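Local coordinates for esterase (PDB 4WY8) that hydrolyses carboxylic ester bonds as a carboxylesterase of the alpha/beta hydrolase fold, at the interface of chains A and B. Residues are numbered along the deposited sequence; one frame, centred on the assembly and turned at random. Chains: chain A/B, esterase.

Contact 1: the interface of chains A and B. Residues chain A 252, 282, 313, 316; chain B 110, 304-305, 308.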
loop_
_atom_site.group_PDB
_atom_site.type_symbol
_atom_site.label_atom_id
_atom_site.label_comp_id
_atom_site.label_asym_id
_atom_site.label_seq_id
_atom_site.Cartn_x
_atom_site.Cartn_y
_atom_site.Cartn_z
ATOM N N ARG A 252 -9.181 -11.907 7.762
ATOM C CA ARG A 252 -8.824 -10.896 6.753
ATOM C C ARG A 252 -7.389 -10.359 6.991
ATOM O O ARG A 252 -7.035 -9.981 8.116
ATOM C CB ARG A 252 -9.860 -9.764 6.809
ATOM C CG ARG A 252 -9.593 -8.548 5.949
ATOM C CD ARG A 252 -10.721 -7.492 6.153
ATOM N NE ARG A 252 -10.235 -6.125 5.938
ATOM C CZ ARG A 252 -10.202 -5.534 4.751
ATOM N NH1 ARG A 252 -10.636 -6.191 3.680
ATOM N NH2 ARG A 252 -9.724 -4.294 4.627
ATOM N N THR A 282 -4.729 -8.786 1.342
ATOM C CA THR A 282 -4.125 -7.663 0.637
ATOM C C THR A 282 -2.613 -7.798 0.840
ATOM O O THR A 282 -2.151 -7.837 1.977
ATOM C CB THR A 282 -4.651 -6.305 1.180
ATOM O OG1 THR A 282 -6.081 -6.315 1.166
ATOM C CG2 THR A 282 -4.144 -5.120 0.359
ATOM N N TRP A 313 -6.541 0.529 6.080
ATOM C CA TRP A 313 -7.000 -0.861 5.978
ATOM C C TRP A 313 -7.737 -1.350 7.216
ATOM O O TRP A 313 -8.725 -2.074 7.096
ATOM C CB TRP A 313 -5.822 -1.770 5.700
ATOM C CG TRP A 313 -6.157 -3.220 5.528
ATOM C CD1 TRP A 313 -6.439 -3.872 4.359
ATOM C CD2 TRP A 313 -6.192 -4.211 6.562
ATOM N NE1 TRP A 313 -6.661 -5.212 4.610
ATOM C CE2 TRP A 313 -6.526 -5.441 5.953
ATOM C CE3 TRP A 313 -5.996 -4.169 7.948
ATOM C CZ2 TRP A 313 -6.652 -6.625 6.683
ATOM C CZ3 TRP A 313 -6.118 -5.352 8.676
ATOM C CH2 TRP A 313 -6.444 -6.566 8.037
ATOM N N LYS A 316 -11.151 0.189 7.166
ATOM C CA LYS A 316 -12.069 -0.601 6.333
ATOM C C LYS A 316 -12.489 -1.928 7.031
ATOM O O LYS A 316 -13.670 -2.296 7.030
ATOM C CB LYS A 316 -11.460 -0.875 4.956
ATOM C CG LYS A 316 -12.320 -1.775 4.059
ATOM C CD LYS A 316 -13.775 -1.280 4.012
ATOM C CE LYS A 316 -13.865 0.143 3.448
ATOM N NZ LYS A 316 -13.624 0.220 1.975
ATOM N N ARG B 110 -15.049 8.634 -1.330
ATOM C CA ARG B 110 -14.107 8.193 -0.316
ATOM C C ARG B 110 -13.145 9.306 0.094
ATOM O O ARG B 110 -12.845 9.464 1.283
ATOM C CB ARG B 110 -13.329 6.982 -0.797
ATOM C CG ARG B 110 -14.172 5.722 -0.913
ATOM C CD ARG B 110 -13.305 4.525 -1.284
ATOM N NE ARG B 110 -14.091 3.420 -1.825
ATOM C CZ ARG B 110 -13.756 2.137 -1.717
ATOM N NH1 ARG B 110 -12.659 1.783 -1.055
ATOM N NH2 ARG B 110 -14.537 1.209 -2.256
ATOM N N SER B 304 -10.816 -1.886 -4.479
ATOM C CA SER B 304 -11.371 -1.126 -3.368
ATOM C C SER B 304 -10.294 -0.847 -2.293
ATOM O O SER B 304 -10.170 0.297 -1.794
ATOM C CB SER B 304 -12.564 -1.868 -2.769
ATOM O OG SER B 304 -13.221 -1.096 -1.773
ATOM N N GLU B 305 -9.503 -1.871 -1.961
ATOM C CA GLU B 305 -8.429 -1.681 -0.973
ATOM C C GLU B 305 -7.441 -0.607 -1.433
ATOM O O GLU B 305 -7.031 0.269 -0.658
ATOM C CB GLU B 305 -7.687 -3.001 -0.713
ATOM C CG GLU B 305 -8.592 -4.151 -0.256
ATOM C CD GLU B 305 -9.225 -3.922 1.110
ATOM O OE1 GLU B 305 -8.611 -3.226 1.947
ATOM O OE2 GLU B 305 -10.348 -4.432 1.353
ATOM N N ASP B 308 -8.735 2.814 -0.993
ATOM C CA ASP B 308 -8.578 3.236 0.402
ATOM C C ASP B 308 -7.129 3.687 0.717
ATOM O O ASP B 308 -6.894 4.678 1.461
ATOM C CB ASP B 308 -8.996 2.122 1.368
ATOM C CG ASP B 308 -10.504 1.890 1.390
ATOM O OD1 ASP B 308 -11.266 2.755 0.891
ATOM O OD2 ASP B 308 -10.932 0.858 1.972
HETATM O O HOH W 1 -12.217 -2.224 0.436
#

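Contact 2: the interface of chains A and B. Residues chain A 268, 272, 275, 281-285; chain B 8, 285-287.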
loop_
_atom_site.group_PDB
_atom_site.type_symbol
_atom_site.label_atom_id
_atom_site.label_comp_id
_atom_site.label_asym_id
_atom_site.label_seq_id
_atom_site.Cartn_x
_atom_site.Cartn_y
_atom_site.Cartn_z
ATOM N N GLU A 268 5.927 -12.949 0.713
ATOM C CA GLU A 268 5.073 -12.932 -0.472
ATOM C C GLU A 268 4.492 -14.331 -0.822
ATOM O O GLU A 268 3.300 -14.446 -1.148
ATOM C CB GLU A 268 5.843 -12.314 -1.654
ATOM C CG GLU A 268 6.160 -10.831 -1.366
ATOM C CD GLU A 268 6.721 -10.036 -2.536
ATOM O OE1 GLU A 268 6.895 -10.592 -3.643
ATOM O OE2 GLU A 268 6.964 -8.815 -2.345
ATOM N N ARG A 272 0.573 -15.506 -1.142
ATOM C CA ARG A 272 -0.005 -16.331 -2.224
ATOM C C ARG A 272 -0.752 -17.555 -1.686
ATOM O O ARG A 272 -1.868 -17.824 -2.112
ATOM C CB ARG A 272 1.075 -16.785 -3.189
ATOM C CG ARG A 272 1.624 -15.664 -4.017
ATOM C CD ARG A 272 2.499 -16.154 -5.162
ATOM N NE ARG A 272 3.259 -15.018 -5.677
ATOM C CZ ARG A 272 4.466 -14.679 -5.235
ATOM N NH1 ARG A 272 5.049 -15.418 -4.296
ATOM N NH2 ARG A 272 5.088 -13.612 -5.734
ATOM N N ILE A 275 -4.066 -16.498 -0.308
ATOM C CA ILE A 275 -4.984 -16.253 -1.415
ATOM C C ILE A 275 -5.537 -17.574 -1.977
ATOM O O ILE A 275 -6.760 -17.717 -2.095
ATOM C CB ILE A 275 -4.301 -15.448 -2.549
ATOM C CG1 ILE A 275 -3.932 -14.040 -2.056
ATOM C CG2 ILE A 275 -5.192 -15.340 -3.791
ATOM C CD1 ILE A 275 -3.047 -13.260 -3.038
ATOM N N VAL A 281 -7.181 -11.274 1.337
ATOM C CA VAL A 281 -5.758 -10.977 1.523
ATOM C C VAL A 281 -5.338 -9.773 0.688
ATOM O O VAL A 281 -5.573 -9.736 -0.526
ATOM C CB VAL A 281 -4.884 -12.199 1.139
ATOM C CG1 VAL A 281 -3.412 -11.963 1.509
ATOM C CG2 VAL A 281 -5.395 -13.436 1.845
ATOM N N THR A 282 -4.729 -8.786 1.342
ATOM C CA THR A 282 -4.125 -7.663 0.637
ATOM C C THR A 282 -2.613 -7.798 0.840
ATOM O O THR A 282 -2.151 -7.837 1.977
ATOM C CB THR A 282 -4.651 -6.305 1.180
ATOM O OG1 THR A 282 -6.081 -6.315 1.166
ATOM C CG2 THR A 282 -4.144 -5.120 0.359
ATOM N N ALA A 283 -1.856 -7.948 -0.250
ATOM C CA ALA A 283 -0.396 -8.158 -0.169
ATOM C C ALA A 283 0.313 -7.098 -0.986
ATOM O O ALA A 283 0.022 -6.899 -2.166
ATOM C CB ALA A 283 -0.000 -9.562 -0.657
ATOM N N VAL A 284 1.212 -6.375 -0.341
ATOM C CA VAL A 284 1.869 -5.250 -0.995
ATOM C C VAL A 284 3.348 -5.249 -0.682
ATOM O O VAL A 284 3.751 -5.476 0.453
ATOM C CB VAL A 284 1.234 -3.908 -0.556
ATOM C CG1 VAL A 284 -0.221 -3.889 -0.915
ATOM C CG2 VAL A 284 1.327 -3.755 0.936
ATOM N N ARG A 285 4.162 -5.007 -1.697
ATOM C CA ARG A 285 5.603 -4.853 -1.519
ATOM C C ARG A 285 5.954 -3.368 -1.596
ATOM O O ARG A 285 5.583 -2.709 -2.564
ATOM C CB ARG A 285 6.360 -5.631 -2.596
ATOM C CG ARG A 285 7.870 -5.408 -2.564
ATOM C CD ARG A 285 8.509 -5.821 -3.877
ATOM N NE ARG A 285 8.381 -7.257 -4.127
ATOM C CZ ARG A 285 9.063 -7.909 -5.065
ATOM N NH1 ARG A 285 9.913 -7.242 -5.834
ATOM N NH2 ARG A 285 8.893 -9.219 -5.238
ATOM N N LYS B 8 -5.660 -13.230 -7.883
ATOM C CA LYS B 8 -6.884 -13.283 -7.093
ATOM C C LYS B 8 -8.050 -13.662 -8.019
ATOM O O LYS B 8 -7.991 -13.381 -9.215
ATOM C CB LYS B 8 -7.135 -11.929 -6.394
ATOM C CG LYS B 8 -5.930 -11.404 -5.581
ATOM C CD LYS B 8 -6.379 -10.540 -4.409
ATOM C CE LYS B 8 -5.186 -10.000 -3.625
ATOM N NZ LYS B 8 -5.477 -8.662 -2.980
ATOM N N ARG B 285 3.934 -2.298 -4.953
ATOM C CA ARG B 285 3.485 -3.310 -5.885
ATOM C C ARG B 285 2.414 -4.126 -5.194
ATOM O O ARG B 285 2.655 -4.650 -4.103
ATOM C CB ARG B 285 4.641 -4.206 -6.317
ATOM C CG ARG B 285 4.191 -5.360 -7.216
ATOM C CD ARG B 285 5.254 -6.450 -7.279
ATOM N NE ARG B 285 6.482 -6.009 -7.941
ATOM C CZ ARG B 285 7.467 -6.831 -8.302
ATOM N NH1 ARG B 285 7.387 -8.143 -8.028
ATOM N NH2 ARG B 285 8.543 -6.339 -8.896
ATOM N N TYR B 286 1.224 -4.188 -5.776
ATOM C CA TYR B 286 0.170 -5.034 -5.233
ATOM C C TYR B 286 0.241 -6.414 -5.858
ATOM O O TYR B 286 0.245 -6.558 -7.088
ATOM C CB TYR B 286 -1.199 -4.434 -5.487
ATOM C CG TYR B 286 -1.661 -3.464 -4.421
ATOM C CD1 TYR B 286 -1.184 -2.155 -4.381
ATOM C CD2 TYR B 286 -2.584 -3.857 -3.466
ATOM C CE1 TYR B 286 -1.622 -1.265 -3.408
ATOM C CE2 TYR B 286 -3.038 -2.983 -2.501
ATOM C CZ TYR B 286 -2.550 -1.691 -2.469
ATOM O OH TYR B 286 -2.997 -0.832 -1.496
ATOM N N LEU B 287 0.237 -7.429 -5.010
ATOM C CA LEU B 287 0.390 -8.795 -5.476
ATOM C C LEU B 287 -0.947 -9.400 -5.870
ATOM O O LEU B 287 -1.987 -9.055 -5.289
ATOM C CB LEU B 287 1.010 -9.662 -4.396
ATOM C CG LEU B 287 2.532 -9.751 -4.353
ATOM C CD1 LEU B 287 3.154 -8.433 -3.869
ATOM C CD2 LEU B 287 2.891 -10.887 -3.416
HETATM O O HOH W 2 -2.792 -7.499 -3.162
HETATM O O HOH W 3 5.873 -9.885 -6.045
HETATM O O HOH W 4 -7.571 -7.414 -1.630
#

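Contact 3: the interface of chains A and B. Residues chain A 3-4, 6, 259, 287; chain B 265, 268, 272, 285.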
loop_
_atom_site.group_PDB
_atom_site.type_symbol
_atom_site.label_atom_id
_atom_site.label_comp_id
_atom_site.label_asym_id
_atom_site.label_seq_id
_atom_site.Cartn_x
_atom_site.Cartn_y
_atom_site.Cartn_z
ATOM N N PRO A 3 16.590 -5.751 -11.669
ATOM C CA PRO A 3 16.937 -4.352 -11.382
ATOM C C PRO A 3 17.790 -4.188 -10.129
ATOM O O PRO A 3 17.674 -4.978 -9.193
ATOM C CB PRO A 3 15.567 -3.677 -11.209
ATOM C CG PRO A 3 14.647 -4.777 -10.781
ATOM C CD PRO A 3 15.141 -6.003 -11.525
ATOM N N THR A 4 18.649 -3.175 -10.118
ATOM C CA THR A 4 19.466 -2.907 -8.942
ATOM C C THR A 4 18.638 -2.087 -7.949
ATOM O O THR A 4 17.947 -1.125 -8.325
ATOM C CB THR A 4 20.782 -2.176 -9.301
ATOM O OG1 THR A 4 20.706 -0.798 -8.920
ATOM C CG2 THR A 4 21.061 -2.277 -10.794
ATOM N N LYS A 6 17.378 0.479 -5.387
ATOM C CA LYS A 6 17.675 1.836 -4.982
ATOM C C LYS A 6 16.973 2.029 -3.647
ATOM O O LYS A 6 15.739 2.050 -3.585
ATOM C CB LYS A 6 17.198 2.863 -6.020
ATOM C CG LYS A 6 17.872 2.757 -7.419
ATOM C CD LYS A 6 19.359 3.125 -7.390
ATOM C CE LYS A 6 19.982 3.077 -8.792
ATOM N NZ LYS A 6 21.481 3.158 -8.752
ATOM N N GLU A 259 11.092 -4.522 -0.256
ATOM C CA GLU A 259 11.818 -4.914 -1.458
ATOM C C GLU A 259 13.227 -5.433 -1.142
ATOM O O GLU A 259 13.635 -6.461 -1.669
ATOM C CB GLU A 259 11.909 -3.754 -2.437
ATOM C CG GLU A 259 12.631 -4.125 -3.725
ATOM C CD GLU A 259 12.865 -2.921 -4.618
ATOM O OE1 GLU A 259 12.984 -1.802 -4.067
ATOM O OE2 GLU A 259 12.963 -3.098 -5.857
ATOM N N LEU A 287 8.605 -0.478 -2.225
ATOM C CA LEU A 287 9.898 -0.372 -2.885
ATOM C C LEU A 287 10.846 0.563 -2.145
ATOM O O LEU A 287 10.412 1.496 -1.447
ATOM C CB LEU A 287 9.738 0.091 -4.325
ATOM C CG LEU A 287 9.656 -1.054 -5.346
ATOM C CD1 LEU A 287 8.324 -1.818 -5.277
ATOM C CD2 LEU A 287 9.897 -0.518 -6.741
ATOM N N GLU B 265 7.543 -3.415 -14.684
ATOM C CA GLU B 265 8.961 -3.066 -14.579
ATOM C C GLU B 265 9.250 -1.596 -14.851
ATOM O O GLU B 265 10.051 -0.991 -14.143
ATOM C CB GLU B 265 9.793 -3.950 -15.515
ATOM C CG GLU B 265 9.892 -5.395 -15.022
ATOM C CD GLU B 265 10.317 -5.472 -13.550
ATOM O OE1 GLU B 265 11.323 -4.808 -13.193
ATOM O OE2 GLU B 265 9.632 -6.159 -12.739
ATOM N N GLU B 268 7.929 0.536 -11.877
ATOM C CA GLU B 268 8.881 0.491 -10.769
ATOM C C GLU B 268 10.220 1.187 -11.096
ATOM O O GLU B 268 10.791 1.858 -10.235
ATOM C CB GLU B 268 9.078 -0.964 -10.342
ATOM C CG GLU B 268 7.736 -1.521 -9.812
ATOM C CD GLU B 268 7.798 -2.913 -9.201
ATOM O OE1 GLU B 268 8.881 -3.539 -9.157
ATOM O OE2 GLU B 268 6.729 -3.383 -8.741
ATOM N N ARG B 272 11.986 4.254 -8.985
ATOM C CA ARG B 272 13.392 4.309 -8.588
ATOM C C ARG B 272 14.100 5.586 -9.049
ATOM O O ARG B 272 14.838 6.195 -8.271
ATOM C CB ARG B 272 14.150 3.101 -9.123
ATOM C CG ARG B 272 13.792 1.813 -8.427
ATOM C CD ARG B 272 14.783 0.686 -8.731
ATOM N NE ARG B 272 14.211 -0.583 -8.284
ATOM C CZ ARG B 272 13.466 -1.363 -9.059
ATOM N NH1 ARG B 272 13.247 -1.025 -10.322
ATOM N NH2 ARG B 272 12.957 -2.485 -8.576
ATOM N N ARG B 285 3.934 -2.298 -4.953
ATOM C CA ARG B 285 3.485 -3.310 -5.885
ATOM C C ARG B 285 2.414 -4.126 -5.194
ATOM O O ARG B 285 2.655 -4.650 -4.103
ATOM C CB ARG B 285 4.641 -4.206 -6.317
ATOM C CG ARG B 285 4.191 -5.360 -7.216
ATOM C CD ARG B 285 5.254 -6.450 -7.279
ATOM N NE ARG B 285 6.482 -6.009 -7.941
ATOM C CZ ARG B 285 7.467 -6.831 -8.302
ATOM N NH1 ARG B 285 7.387 -8.143 -8.028
ATOM N NH2 ARG B 285 8.543 -6.339 -8.896
HETATM O O HOH W 5 10.424 -4.724 -6.642
HETATM O O HOH W 6 14.536 0.237 -5.478
#

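Contact 1: the interface of chains A and B
In this alpha/beta hydrolase, helix 301-322 and loop residue A:Arg252 of chain A meet helix 301-321 of chain B through salt bridges, in what may be a dimer interface. The close-packed part surrounds B:Glu305, with 68 Å² of its surface hidden by chain A. Its chain bends at chi2 (-66°) and turns the carboxylate tip to tip with A:Arg252, whose extended chain delivers both terminal nitrogens end-on. NH1 of A:Arg252 donates to OE2 of B:Glu305 at 2.9 Å, and its NH2 reaches OE1 of B:Glu305 at 3.1 Å. Both approach from above the carboxylate plane, the flat groups 49° apart. The indole of A:Trp313 lies over one guanidinium face, its NE1 near the rim, and may steady the arginine, while OG1 of A:Thr282 lies 3.6 Å from CG of B:Glu305.

The probably wetter side, with an ordered water, belongs to A:Lys316, whose flexible chain folds at chi2, chi3 and chi4 to cross B:Asp308 at about a right angle. Its ammonium NZ takes the syn lone pair of B:Asp308 OD2 at 2.8 Å. B:Arg110 NH1 holds OD1 of B:Asp308 at 2.6 Å, so two cations would favour an ionised aspartate. Water 1 bridges A:Lys316 NZ and B:Ser304 OG, a hydroxyl that B:Arg110 grips with both terminal nitrogens.

Contact 2: the interface of chains A and B
Two edge strands, 281-286 of each chain, pair antiparallel across the two-fold axis, linking the sheets of two alpha/beta hydrolase subunits. Backbone hydrogen bonds carry the pairing. A:Arg285 N donates to B:Arg285 O at 2.9 Å, in the carbonyl plane, and B:Arg285 N returns the bond to A:Arg285 O. B:Leu287 N extends the ladder to A:Ala283 O at 2.9 Å, almost straight at H (177°) but from above the carbonyl plane.

Among the charged groups, the two Arg285 side chains run alongside each other with guanidiniums stacked 29° apart, A:Arg285 CZ lying 3.8 Å from B:Arg285 CZ. A:Glu268 probably eases this like-charge stack: its OE2 and OE1 offer syn lone pairs to NE and NH2 of A:Arg285, a side-on grip that holds the guanidinium's rotation. Water 3 joins A:Glu268 OE1 to B:Arg285 NH1. B:Lys8, long enough to stretch over from its loop, donates from NZ to backbone A:Val281 O at 2.7 Å, in the carbonyl plane, and meets water 2, shared with A:Ala283 N and O and B:Leu287 O.

CG1 of A:Val284, anti to its carbonyl carbon (chi1 -60°), sits over the centre of the B:Tyr286 ring in a CH-pi contact, 3.4 Å from its CE2. A:Thr282 adds its methyl CG2 near the same ring atom. B:Leu287 crosses A:Glu268 at about a right angle, CD2 lying 3.7 Å from CB of A:Glu268, while the small A:Ala283 admits the leucine's CB.

Contact 3: the interface of chains A and B
The N-terminal stretch (A:Pro3 and A:Lys6) and loop residues A:Glu259 and A:Leu287 of chain A close around helix 264-276 of chain B, a surface helix of the alpha/beta hydrolase fold. B:Arg272 dominates, with 94 Å² of its surface hidden by chain A. Its CG is anti to the carbonyl carbon (chi1 -71°) and the chain runs extended to NE, carrying a flat cation into chain A. NH2 of B:Arg272 donates to OE2 of A:Glu259 at 2.8 Å, in the guanidinium plane and nearly along the C-O axis, with 164° at H. The extended glutamate (chi1 -179°) is long enough to meet this edge, forming a salt bridge.

The guanidinium faces take apolar groups: A:Pro3, a compact ring, sets CB 3.8 Å from CZ of B:Arg272, and A:Leu287 CD2 lies toward the rim of the opposite face. The sandwich should limit tilting of the cation. A:Lys6 crosses the arginine at about a right angle, its CG 3.9 Å from CD of B:Arg272.

Water 6 is held by backbone N and O of A:Lys6, A:Glu259 OE1 and, at 2.9 Å, B:Arg272 NE. Water 5 links A:Glu259 OE2 to OE1 of B:Glu268; their arginine partners, B:Arg272 and B:Arg285, probably limit the repulsion between these carboxylates.

Contacts 1, 2 and 3 follow one another along a single two-fold symmetric interface. The C-alpha centres of contacts 1 and 2 lie about 13 Å apart, those of contacts 2 and 3 about 16 Å, and those of contacts 1 and 3 about 24 Å. A:Thr282 belongs to contacts 1 and 2, while B:Arg285 joins contacts 2 and 3. Strand 281-286 thus probably couples the C-terminal helices to helix 264-276 and the N-terminal segment. Symmetry repeats each contact with the chains exchanged, which suits a dimer, though the structure alone does not prove one in solution.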